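Local structure of cysteine protease-like VirA (Shigella flexneri, 3EB8) at residues 146-151 / 169-174; 156-161 / 165-170; 192-197 / 218-223; 252-257 / 351-356. The protein is a secreted virulence effector required for bacterial entry into epithelial cells and later spread, with reported tubulin-directed protease and microtubule-destabilizing activity that is disputed. All coordinates share one frame; numbering follows the deposited sequence.

Overall arrangement
Contacts 1, 2 and 3 form one continuous patch on the same side of the chain's centre, while contact 4 lies on the other side from contacts 2 and 3. Helix 167-176 belongs to both contact 1 and contact 2, whose centres are 9 Å apart, and a probable hydrogen bond between Asp147 OD2 and Thr156 OG1 joins them again. Contact 3 borders both: Phe223 packs on Leu169 and Leu173, and Phe219 packs on Ile165 and Phe160. Contact 4 has its centre about 27 Å from that of contact 2 and about 40 Å from that of contact 3, yet contacts 2 and 4 reach the same mixed sheet. Both segments of contact 3 and helix segment 252-257 lie in the tubulin-binding region.

Contact 1. Residues 146-151 / 169-174; sequences RDIRAS and LIADLI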
# COMPACT_ATOMS: atom_id res chain seq x y z
N ARG A 146 10.75 -13.77 -7.02
CA ARG A 146 11.01 -14.19 -5.65
C ARG A 146 9.76 -14.09 -4.79
O ARG A 146 9.40 -15.03 -4.07
CB ARG A 146 12.17 -13.39 -5.05
CG ARG A 146 13.46 -13.56 -5.82
CD ARG A 146 14.56 -12.60 -5.36
NE ARG A 146 15.41 -12.22 -6.49
CZ ARG A 146 16.69 -11.90 -6.40
NH1 ARG A 146 17.31 -11.93 -5.23
NH2 ARG A 146 17.37 -11.57 -7.50
N ASP A 147 9.08 -12.94 -4.86
CA ASP A 147 7.92 -12.71 -3.99
C ASP A 147 6.72 -13.62 -4.32
O ASP A 147 6.08 -14.15 -3.41
CB ASP A 147 7.51 -11.23 -4.01
CG ASP A 147 6.49 -10.91 -2.93
OD1 ASP A 147 6.84 -10.17 -1.98
OD2 ASP A 147 5.34 -11.40 -3.01
N ILE A 148 6.42 -13.80 -5.60
CA ILE A 148 5.33 -14.68 -5.96
C ILE A 148 5.70 -16.10 -5.62
O ILE A 148 4.86 -16.87 -5.16
CB ILE A 148 4.95 -14.56 -7.45
CG1 ILE A 148 4.37 -13.17 -7.73
CG2 ILE A 148 3.94 -15.63 -7.83
CD1 ILE A 148 3.28 -12.76 -6.78
N ARG A 149 6.95 -16.46 -5.83
CA ARG A 149 7.37 -17.82 -5.53
C ARG A 149 7.10 -18.12 -4.05
O ARG A 149 6.67 -19.22 -3.70
CB ARG A 149 8.83 -18.06 -5.90
CG ARG A 149 9.18 -19.54 -5.92
CD ARG A 149 10.27 -19.87 -6.90
NE ARG A 149 10.92 -21.15 -6.58
CZ ARG A 149 10.49 -22.32 -7.04
NH1 ARG A 149 9.43 -22.38 -7.82
NH2 ARG A 149 11.13 -23.43 -6.71
N ALA A 150 7.30 -17.12 -3.20
CA ALA A 150 7.17 -17.32 -1.77
C ALA A 150 5.79 -16.94 -1.25
O ALA A 150 5.55 -16.96 -0.05
CB ALA A 150 8.25 -16.54 -1.02
N SER A 151 4.88 -16.61 -2.15
CA SER A 151 3.56 -16.10 -1.75
C SER A 151 2.69 -17.15 -1.06
O SER A 151 1.85 -16.80 -0.23
CB SER A 151 2.81 -15.49 -2.95
OG SER A 151 2.11 -16.47 -3.70
N LEU A 169 -3.00 -17.52 -10.25
CA LEU A 169 -3.20 -16.88 -11.54
C LEU A 169 -2.10 -15.87 -11.80
O LEU A 169 -1.66 -15.71 -12.94
CB LEU A 169 -4.55 -16.17 -11.58
CG LEU A 169 -4.80 -15.28 -12.79
CD1 LEU A 169 -4.55 -16.06 -14.08
CD2 LEU A 169 -6.21 -14.73 -12.75
N ILE A 170 -1.65 -15.19 -10.75
CA ILE A 170 -0.50 -14.31 -10.89
C ILE A 170 0.74 -15.13 -11.26
O ILE A 170 1.49 -14.75 -12.16
CB ILE A 170 -0.22 -13.49 -9.63
CG1 ILE A 170 -1.44 -12.65 -9.22
CG2 ILE A 170 1.04 -12.65 -9.83
CD1 ILE A 170 -1.72 -11.47 -10.10
N ALA A 171 0.95 -16.24 -10.56
CA ALA A 171 2.10 -17.09 -10.86
C ALA A 171 2.04 -17.63 -12.29
O ALA A 171 3.06 -17.69 -12.97
CB ALA A 171 2.20 -18.24 -9.85
N ASP A 172 0.86 -18.02 -12.75
CA ASP A 172 0.73 -18.50 -14.12
C ASP A 172 1.02 -17.38 -15.13
O ASP A 172 1.65 -17.61 -16.16
CB ASP A 172 -0.66 -19.10 -14.38
CG ASP A 172 -0.88 -20.41 -13.66
OD1 ASP A 172 0.10 -21.00 -13.15
OD2 ASP A 172 -2.05 -20.87 -13.62
N LEU A 173 0.54 -16.18 -14.84
CA LEU A 173 0.78 -15.02 -15.70
C LEU A 173 2.27 -14.68 -15.75
O LEU A 173 2.85 -14.54 -16.82
CB LEU A 173 0.00 -13.80 -15.18
CG LEU A 173 0.29 -12.45 -15.84
CD1 LEU A 173 -0.15 -12.45 -17.29
CD2 LEU A 173 -0.40 -11.31 -15.10
N ILE A 174 2.88 -14.56 -14.58
CA ILE A 174 4.26 -14.12 -14.49
C ILE A 174 5.16 -15.16 -15.17
O ILE A 174 6.18 -14.83 -15.79
CB ILE A 174 4.65 -13.83 -13.01
CG1 ILE A 174 5.24 -12.43 -12.89
CG2 ILE A 174 5.57 -14.91 -12.39
CD1 ILE A 174 4.27 -11.36 -13.32
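Ile148, near the end of helix 140-149, sets its two branches against neighbouring residues of helix 167-176, Ile170 and Ala171. Leu169, the first residue of the second segment, points instead to helix 194-204, where it packs on Ile200 and Asn204. Ile170 comes next and meets Ile148 through its short branch: CG2 of Ile170 lies 3.8 Å from CD1 of Ile148 and 4.0 Å from CG1 of Ile148, the two side chains crossing at about a right angle. The longer CG1-CD1 arm of Ile170 leads away from this contact. At Ala171 the other branch of Ile148 takes over, with Ile148 CG2 at 3.7 Å from Ala171 CB and 3.8 Å from Ala171 CA. With CG1 of Ile148 beside the backbone N (chi1 -66°), CG2 falls anti to that N and faces Ala171, while the CG1-CD1 arm goes to Ile170. The backbones come close here, Ile148 CA and Ala171 CA being 6.3 Å apart. The arrangement is a helix-helix contact between two helices that bracket the beta hairpin of strands 157-160 and 163-164, and the small side chain of Ala171 probably permits this close approach. Asp172 turns from the interface to a salt bridge with Lys168 and a hydrogen bond with Asn204. Leu173 and Ile174 continue onto helix 226-234, Leu173 through Ile229 and Leu232, Ile174 through Thr233. Where helix 140-149 ends, the carbonyl O of Ile148 is gripped twice, by Ser151 N at 3.0 Å and by Ser151 OG at 3.1 Å, the hydroxyl lying in the carbonyl plane on a lone pair.

Contact 2. Residues 156-161 / 165-170; sequences TKIYFN and IPLKLI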
# COMPACT_ATOMS: atom_id res chain seq x y z
N THR A 156 0.99 -11.77 1.02
CA THR A 156 0.81 -11.09 -0.28
C THR A 156 -0.63 -11.22 -0.80
O THR A 156 -1.19 -12.32 -0.90
CB THR A 156 1.82 -11.60 -1.36
OG1 THR A 156 3.17 -11.32 -0.95
CG2 THR A 156 1.57 -10.94 -2.71
N LYS A 157 -1.24 -10.07 -1.12
CA LYS A 157 -2.54 -10.06 -1.78
C LYS A 157 -2.57 -8.99 -2.84
O LYS A 157 -2.06 -7.90 -2.64
CB LYS A 157 -3.66 -9.81 -0.78
CG LYS A 157 -3.94 -11.00 0.11
CD LYS A 157 -5.01 -10.68 1.13
CE LYS A 157 -5.35 -11.91 1.96
NZ LYS A 157 -5.99 -11.50 3.24
N ILE A 158 -3.19 -9.30 -3.96
CA ILE A 158 -3.21 -8.38 -5.08
C ILE A 158 -4.63 -8.19 -5.55
O ILE A 158 -5.35 -9.16 -5.77
CB ILE A 158 -2.36 -8.91 -6.24
CG1 ILE A 158 -0.94 -9.19 -5.76
CG2 ILE A 158 -2.38 -7.90 -7.41
CD1 ILE A 158 -0.25 -10.26 -6.54
N TYR A 159 -5.02 -6.93 -5.71
CA TYR A 159 -6.38 -6.59 -6.11
C TYR A 159 -6.42 -5.69 -7.34
O TYR A 159 -5.62 -4.77 -7.45
CB TYR A 159 -7.11 -5.87 -4.98
CG TYR A 159 -7.11 -6.60 -3.69
CD1 TYR A 159 -6.11 -6.38 -2.75
CD2 TYR A 159 -8.11 -7.52 -3.39
CE1 TYR A 159 -6.10 -7.06 -1.54
CE2 TYR A 159 -8.12 -8.20 -2.17
CZ TYR A 159 -7.11 -7.96 -1.25
OH TYR A 159 -7.10 -8.64 -0.05
N PHE A 160 -7.33 -5.97 -8.25
CA PHE A 160 -7.72 -4.94 -9.20
C PHE A 160 -9.13 -4.50 -8.88
O PHE A 160 -10.05 -5.31 -8.83
CB PHE A 160 -7.64 -5.43 -10.64
CG PHE A 160 -8.10 -4.41 -11.63
CD1 PHE A 160 -7.20 -3.54 -12.22
CD2 PHE A 160 -9.42 -4.30 -11.96
CE1 PHE A 160 -7.63 -2.59 -13.12
CE2 PHE A 160 -9.85 -3.35 -12.85
CZ PHE A 160 -8.96 -2.50 -13.43
N ASN A 161 -9.31 -3.20 -8.64
CA ASN A 161 -10.62 -2.67 -8.27
C ASN A 161 -11.35 -3.49 -7.22
O ASN A 161 -12.49 -3.87 -7.39
CB ASN A 161 -11.49 -2.46 -9.51
CG ASN A 161 -11.54 -1.01 -9.95
OD1 ASN A 161 -12.21 -0.19 -9.30
ND2 ASN A 161 -10.83 -0.66 -11.03
N ILE A 165 -7.13 -10.92 -7.08
CA ILE A 165 -6.60 -11.74 -8.14
C ILE A 165 -5.91 -12.95 -7.51
O ILE A 165 -4.94 -12.81 -6.76
CB ILE A 165 -5.61 -10.97 -9.01
CG1 ILE A 165 -6.27 -9.73 -9.60
CG2 ILE A 165 -5.05 -11.87 -10.11
CD1 ILE A 165 -5.43 -8.98 -10.59
N PRO A 166 -6.42 -14.14 -7.80
CA PRO A 166 -5.86 -15.33 -7.17
C PRO A 166 -4.36 -15.42 -7.45
O PRO A 166 -3.94 -15.22 -8.59
CB PRO A 166 -6.60 -16.47 -7.88
CG PRO A 166 -7.88 -15.85 -8.35
CD PRO A 166 -7.57 -14.43 -8.67
N LEU A 167 -3.58 -15.74 -6.42
CA LEU A 167 -2.13 -15.80 -6.51
C LEU A 167 -1.63 -16.81 -7.53
O LEU A 167 -0.62 -16.58 -8.21
CB LEU A 167 -1.51 -16.07 -5.14
CG LEU A 167 -1.38 -14.83 -4.24
CD1 LEU A 167 -1.14 -15.21 -2.78
CD2 LEU A 167 -0.29 -13.89 -4.75
N LYS A 168 -2.31 -17.94 -7.64
CA LYS A 168 -1.93 -18.96 -8.61
C LYS A 168 -2.02 -18.39 -10.03
O LYS A 168 -1.21 -18.72 -10.91
CB LYS A 168 -2.80 -20.21 -8.45
CG LYS A 168 -2.62 -21.28 -9.52
CD LYS A 168 -1.25 -21.94 -9.44
CE LYS A 168 -1.19 -23.21 -10.30
NZ LYS A 168 -1.79 -22.99 -11.65
N LEU A 169 -3.00 -17.52 -10.25
CA LEU A 169 -3.20 -16.88 -11.54
C LEU A 169 -2.10 -15.87 -11.80
O LEU A 169 -1.66 -15.71 -12.94
CB LEU A 169 -4.55 -16.17 -11.58
CG LEU A 169 -4.80 -15.28 -12.79
CD1 LEU A 169 -4.55 -16.06 -14.08
CD2 LEU A 169 -6.21 -14.73 -12.75
N ILE A 170 -1.65 -15.19 -10.75
CA ILE A 170 -0.50 -14.31 -10.89
C ILE A 170 0.74 -15.13 -11.26
O ILE A 170 1.49 -14.75 -12.16
CB ILE A 170 -0.22 -13.49 -9.63
CG1 ILE A 170 -1.44 -12.65 -9.22
CG2 ILE A 170 1.04 -12.65 -9.83
CD1 ILE A 170 -1.72 -11.47 -10.10
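Ile158 and Ile165 are joined by one backbone hydrogen bond, Ile165 N to Ile158 O at 2.8 Å with an N-H...O angle of 160°, where the chain has doubled back on itself. The unit is a beta hairpin of strands 157-160 and 163-164 that runs straight into helix 167-176, with Pro166 at the N-cap. On its other edge strand 157-160 pairs in parallel with strand 274-283 in the mixed sheet. Ile158 points into the angle between strand and helix. The side chains of Ile158 and Ile170 meet tip to tip, Ile158 CD1 being 3.8 Å from Ile170 CG1 and 4.0 Å from Ile170 CD1, and Leu167 CD2 lies 4.0 Å from the same Ile158 CD1. Ile165 folds back alongside the strand, its CD1 4.2 Å from Phe160 CB; with CG of Phe160 opposite its backbone N (chi1 177°), the ring leads off toward Leu218, Phe219 and Leu222. Just before the strand, Thr156 gives its OG1 to hydrogen bonds with Asp147 and the backbone N of His277, leaving its methyl for the helix. Leu167 crosses this threonine at about a right angle: its CD2 is 4.0 Å from Thr156 CG2, and its CD1 is 3.4 Å from Thr156 O.

Contact 3. Residues 192-197 / 218-223; sequences LSYNQV and LFTSLF
Tyr194 and Val197, in the first turn of helix 194-204, meet Thr220 near the end of helix 210-221 and Phe223 just past it, with no hydrogen bond between the two segments. The apolar contacts centre on the methyl of Thr220. Its CG2 lies 3.5 Å from Tyr194 CE1 and approaches the tyrosine ring obliquely; the ring extends across to the threonine, with CG of Tyr194 anti to the backbone N (chi1 165°). Val197 is the more buried partner; its CG2 is 3.9 Å from Thr220 O and 4.1 Å from Thr220 CG2. Further along, Val197 CB and Phe223 CB are 4.5 Å apart, and one face of the Phe223 ring is covered by CB of Phe219, from its own segment. The polar bonds serve the helix ends. Ser193 and Gln196 form a capping box that closes the start of helix 194-204: Gln196 N donates to Ser193 OG at 2.9 Å, and Ser193 N donates to Gln196 OE1 at 2.7 Å, from above the carbonyl plane of the amide. Thr220 turns its OG1 back to the carbonyl O of Lys216, which leaves the methyl facing the other helix. The beginning of one helix thus meets the end of the next, as in a helical hairpin, within the tubulin-binding region; Phe223 also packs on Leu169 and Leu173 of helix 167-176, while Leu218, Phe219 and Leu222 pack on Phe160 of strand 157-160.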
# COMPACT_ATOMS: atom_id res chain seq x y z
N LEU A 192 1.43 -11.10 -23.78
CA LEU A 192 0.77 -12.37 -24.08
C LEU A 192 -0.34 -12.21 -25.11
O LEU A 192 -1.08 -11.22 -25.10
CB LEU A 192 0.21 -13.00 -22.79
CG LEU A 192 1.18 -13.85 -21.96
CD1 LEU A 192 2.28 -12.99 -21.41
CD2 LEU A 192 0.48 -14.59 -20.83
N SER A 193 -0.46 -13.19 -26.00
CA SER A 193 -1.58 -13.19 -26.94
C SER A 193 -2.90 -13.34 -26.18
O SER A 193 -2.92 -13.76 -25.03
CB SER A 193 -1.44 -14.33 -27.94
OG SER A 193 -1.60 -15.59 -27.31
N TYR A 194 -4.00 -13.00 -26.84
CA TYR A 194 -5.30 -13.34 -26.29
C TYR A 194 -5.41 -14.84 -26.03
O TYR A 194 -5.93 -15.27 -25.00
CB TYR A 194 -6.44 -12.90 -27.21
CG TYR A 194 -7.74 -13.56 -26.80
CD1 TYR A 194 -8.54 -13.01 -25.81
CD2 TYR A 194 -8.13 -14.75 -27.38
CE1 TYR A 194 -9.71 -13.62 -25.42
CE2 TYR A 194 -9.30 -15.38 -27.00
CZ TYR A 194 -10.08 -14.81 -26.02
OH TYR A 194 -11.25 -15.44 -25.65
N ASN A 195 -4.94 -15.64 -26.99
CA ASN A 195 -4.92 -17.09 -26.84
C ASN A 195 -4.24 -17.54 -25.55
O ASN A 195 -4.78 -18.36 -24.82
CB ASN A 195 -4.23 -17.74 -28.02
CG ASN A 195 -5.10 -17.79 -29.23
OD1 ASN A 195 -6.26 -17.38 -29.18
ND2 ASN A 195 -4.55 -18.27 -30.35
N GLN A 196 -3.05 -17.01 -25.29
CA GLN A 196 -2.27 -17.43 -24.15
C GLN A 196 -2.93 -17.11 -22.82
O GLN A 196 -3.12 -18.00 -21.98
CB GLN A 196 -0.86 -16.83 -24.19
CG GLN A 196 0.09 -17.54 -25.16
CD GLN A 196 1.07 -16.57 -25.80
OE1 GLN A 196 1.05 -15.37 -25.52
NE2 GLN A 196 1.94 -17.08 -26.66
N VAL A 197 -3.30 -15.85 -22.62
CA VAL A 197 -3.90 -15.43 -21.36
C VAL A 197 -5.22 -16.17 -21.14
O VAL A 197 -5.54 -16.56 -20.03
CB VAL A 197 -4.15 -13.91 -21.29
CG1 VAL A 197 -3.07 -13.16 -22.02
CG2 VAL A 197 -5.52 -13.55 -21.84
N LEU A 218 -12.80 -9.38 -17.56
CA LEU A 218 -12.03 -8.27 -17.04
C LEU A 218 -10.54 -8.58 -17.10
O LEU A 218 -9.75 -7.82 -17.67
CB LEU A 218 -12.46 -7.99 -15.60
CG LEU A 218 -11.78 -6.85 -14.86
CD1 LEU A 218 -11.85 -5.60 -15.72
CD2 LEU A 218 -12.46 -6.62 -13.51
N PHE A 219 -10.15 -9.71 -16.51
CA PHE A 219 -8.73 -10.05 -16.45
C PHE A 219 -8.18 -10.46 -17.81
O PHE A 219 -6.99 -10.41 -18.02
CB PHE A 219 -8.44 -11.12 -15.40
CG PHE A 219 -8.78 -10.69 -14.01
CD1 PHE A 219 -9.59 -11.46 -13.20
CD2 PHE A 219 -8.34 -9.46 -13.53
CE1 PHE A 219 -9.93 -11.04 -11.92
CE2 PHE A 219 -8.67 -9.03 -12.25
CZ PHE A 219 -9.47 -9.83 -11.44
N THR A 220 -9.05 -10.86 -18.72
CA THR A 220 -8.58 -11.19 -20.07
C THR A 220 -8.11 -9.94 -20.78
O THR A 220 -7.09 -9.95 -21.47
CB THR A 220 -9.68 -11.88 -20.91
OG1 THR A 220 -9.91 -13.20 -20.40
CG2 THR A 220 -9.25 -11.99 -22.36
N SER A 221 -8.86 -8.85 -20.61
CA SER A 221 -8.53 -7.57 -21.20
C SER A 221 -7.27 -6.99 -20.55
O SER A 221 -6.28 -6.76 -21.23
CB SER A 221 -9.71 -6.60 -21.07
OG SER A 221 -9.29 -5.26 -21.23
N LEU A 222 -7.30 -6.78 -19.25
CA LEU A 222 -6.06 -6.52 -18.53
C LEU A 222 -5.28 -7.77 -18.87
O LEU A 222 -5.85 -8.70 -19.42
CB LEU A 222 -6.29 -6.45 -17.03
CG LEU A 222 -7.41 -5.59 -16.46
CD1 LEU A 222 -7.64 -5.93 -14.98
CD2 LEU A 222 -7.09 -4.12 -16.64
N PHE A 223 -4.01 -7.82 -18.57
CA PHE A 223 -3.21 -9.03 -18.85
C PHE A 223 -2.67 -8.99 -20.27
O PHE A 223 -1.59 -9.50 -20.54
CB PHE A 223 -4.00 -10.33 -18.63
CG PHE A 223 -4.13 -10.76 -17.18
CD1 PHE A 223 -4.22 -9.83 -16.16
CD2 PHE A 223 -4.19 -12.11 -16.85
CE1 PHE A 223 -4.36 -10.24 -14.84
CE2 PHE A 223 -4.33 -12.53 -15.52
CZ PHE A 223 -4.41 -11.58 -14.52

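Contact 4. Residues 252-257 / 351-356; sequences AQIMSE and FAIISP
Helix 245-265 lies against one face of the mixed sheet, and through Ile254 and Glu257 it meets Phe351 and Ile353 of strand 348-356. The two short segments run almost side by side in the same direction, 15° apart, with an axis separation of 11.2 Å. Ile254 points at the strand, its CG1 4.4 Å from Ile353 CD1. Its terminal CD1 reaches obliquely toward the Phe351 ring, but the modelled approach there is too short for two carbons and its detail is doubtful. One turn on, Glu257 and Ile353 reach toward each other from opposite directions, and Glu257 OE1 stands 3.5 Å from Ile353 CD1. The glutamate gets there with CG roughly anti to its backbone N (chi1 150°) and the chain extended beyond it, bringing its carboxylate end to Ile353, with His310 also touching the side chain. Within the helix, Ala252 O accepts Ser256 N at 2.9 Å and Ser256 OG at 2.8 Å, the two donors arriving from opposite faces of its plane. His310 of strand 300-312 adds a side-chain bond to Ile254 O. On the strand, Ser355 OG donates to Pro356 O at 2.7 Å and also bonds to Thr312. Ile354, the next residue after Ile353, packs instead on Val112, Thr115 and Ala116 of helix 110-118; the arrangement is that of a mixed sheet with helices packed on both faces at this strand, 245-265 on one and 110-118 on the other.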
# COMPACT_ATOMS: atom_id res chain seq x y z
N ALA A 252 15.30 5.21 8.52
CA ALA A 252 16.42 4.93 9.42
C ALA A 252 16.01 5.04 10.88
O ALA A 252 16.45 4.23 11.71
CB ALA A 252 17.58 5.87 9.14
N GLN A 253 15.18 6.03 11.21
CA GLN A 253 14.70 6.19 12.58
C GLN A 253 13.82 5.01 12.99
O GLN A 253 13.89 4.54 14.12
CB GLN A 253 13.92 7.50 12.74
CG GLN A 253 14.79 8.73 12.63
CD GLN A 253 14.00 10.01 12.70
OE1 GLN A 253 12.83 10.06 12.33
NE2 GLN A 253 14.64 11.07 13.17
N ILE A 254 13.02 4.55 12.04
CA ILE A 254 12.15 3.42 12.28
C ILE A 254 12.95 2.13 12.49
O ILE A 254 12.70 1.40 13.45
CB ILE A 254 11.12 3.28 11.16
CG1 ILE A 254 9.97 4.25 11.44
CG2 ILE A 254 10.63 1.83 11.08
CD1 ILE A 254 9.08 4.51 10.29
N MET A 255 13.93 1.88 11.63
CA MET A 255 14.75 0.68 11.80
C MET A 255 15.56 0.75 13.09
O MET A 255 15.81 -0.29 13.70
CB MET A 255 15.65 0.43 10.59
CG MET A 255 14.87 0.03 9.34
SD MET A 255 15.92 -0.44 7.95
CE MET A 255 16.83 1.07 7.67
N SER A 256 15.97 1.95 13.50
CA SER A 256 16.74 2.07 14.75
C SER A 256 15.85 1.66 15.90
O SER A 256 16.28 0.94 16.79
CB SER A 256 17.26 3.49 15.00
OG SER A 256 18.14 3.89 13.97
N GLU A 257 14.61 2.11 15.88
CA GLU A 257 13.66 1.74 16.92
C GLU A 257 13.36 0.24 16.86
O GLU A 257 13.25 -0.42 17.89
CB GLU A 257 12.38 2.55 16.79
CG GLU A 257 11.13 1.84 17.28
CD GLU A 257 9.91 2.75 17.30
OE1 GLU A 257 8.76 2.24 17.14
OE2 GLU A 257 10.11 3.99 17.47
N PHE A 351 4.01 6.05 5.78
CA PHE A 351 4.40 5.08 6.80
C PHE A 351 3.34 4.92 7.88
O PHE A 351 2.62 5.84 8.20
CB PHE A 351 5.67 5.55 7.52
CG PHE A 351 6.92 5.22 6.80
CD1 PHE A 351 7.21 5.80 5.57
CD2 PHE A 351 7.85 4.36 7.37
CE1 PHE A 351 8.38 5.51 4.92
CE2 PHE A 351 9.04 4.08 6.72
CZ PHE A 351 9.31 4.65 5.49
N ALA A 352 3.30 3.74 8.48
CA ALA A 352 2.62 3.56 9.74
C ALA A 352 3.26 2.42 10.52
O ALA A 352 3.81 1.48 9.95
CB ALA A 352 1.10 3.31 9.55
N ILE A 353 3.19 2.52 11.84
CA ILE A 353 3.54 1.42 12.70
C ILE A 353 2.27 0.80 13.28
O ILE A 353 1.37 1.50 13.75
CB ILE A 353 4.52 1.85 13.81
CG1 ILE A 353 5.90 2.14 13.20
CG2 ILE A 353 4.69 0.74 14.84
CD1 ILE A 353 6.89 2.69 14.20
N ILE A 354 2.21 -0.53 13.21
CA ILE A 354 1.11 -1.30 13.76
C ILE A 354 1.67 -2.18 14.87
O ILE A 354 2.59 -2.97 14.65
CB ILE A 354 0.41 -2.14 12.68
CG1 ILE A 354 -0.26 -1.24 11.63
CG2 ILE A 354 -0.61 -3.07 13.29
CD1 ILE A 354 0.69 -0.69 10.57
N SER A 355 1.15 -2.00 16.08
CA SER A 355 1.66 -2.69 17.25
C SER A 355 0.64 -3.66 17.84
O SER A 355 -0.57 -3.35 17.88
CB SER A 355 2.06 -1.68 18.33
OG SER A 355 2.45 -2.33 19.53
N PRO A 356 1.11 -4.84 18.31
CA PRO A 356 0.27 -5.70 19.13
C PRO A 356 -0.07 -4.89 20.37
O PRO A 356 0.72 -4.01 20.74
CB PRO A 356 1.19 -6.85 19.53
CG PRO A 356 2.38 -6.75 18.66
CD PRO A 356 2.50 -5.32 18.24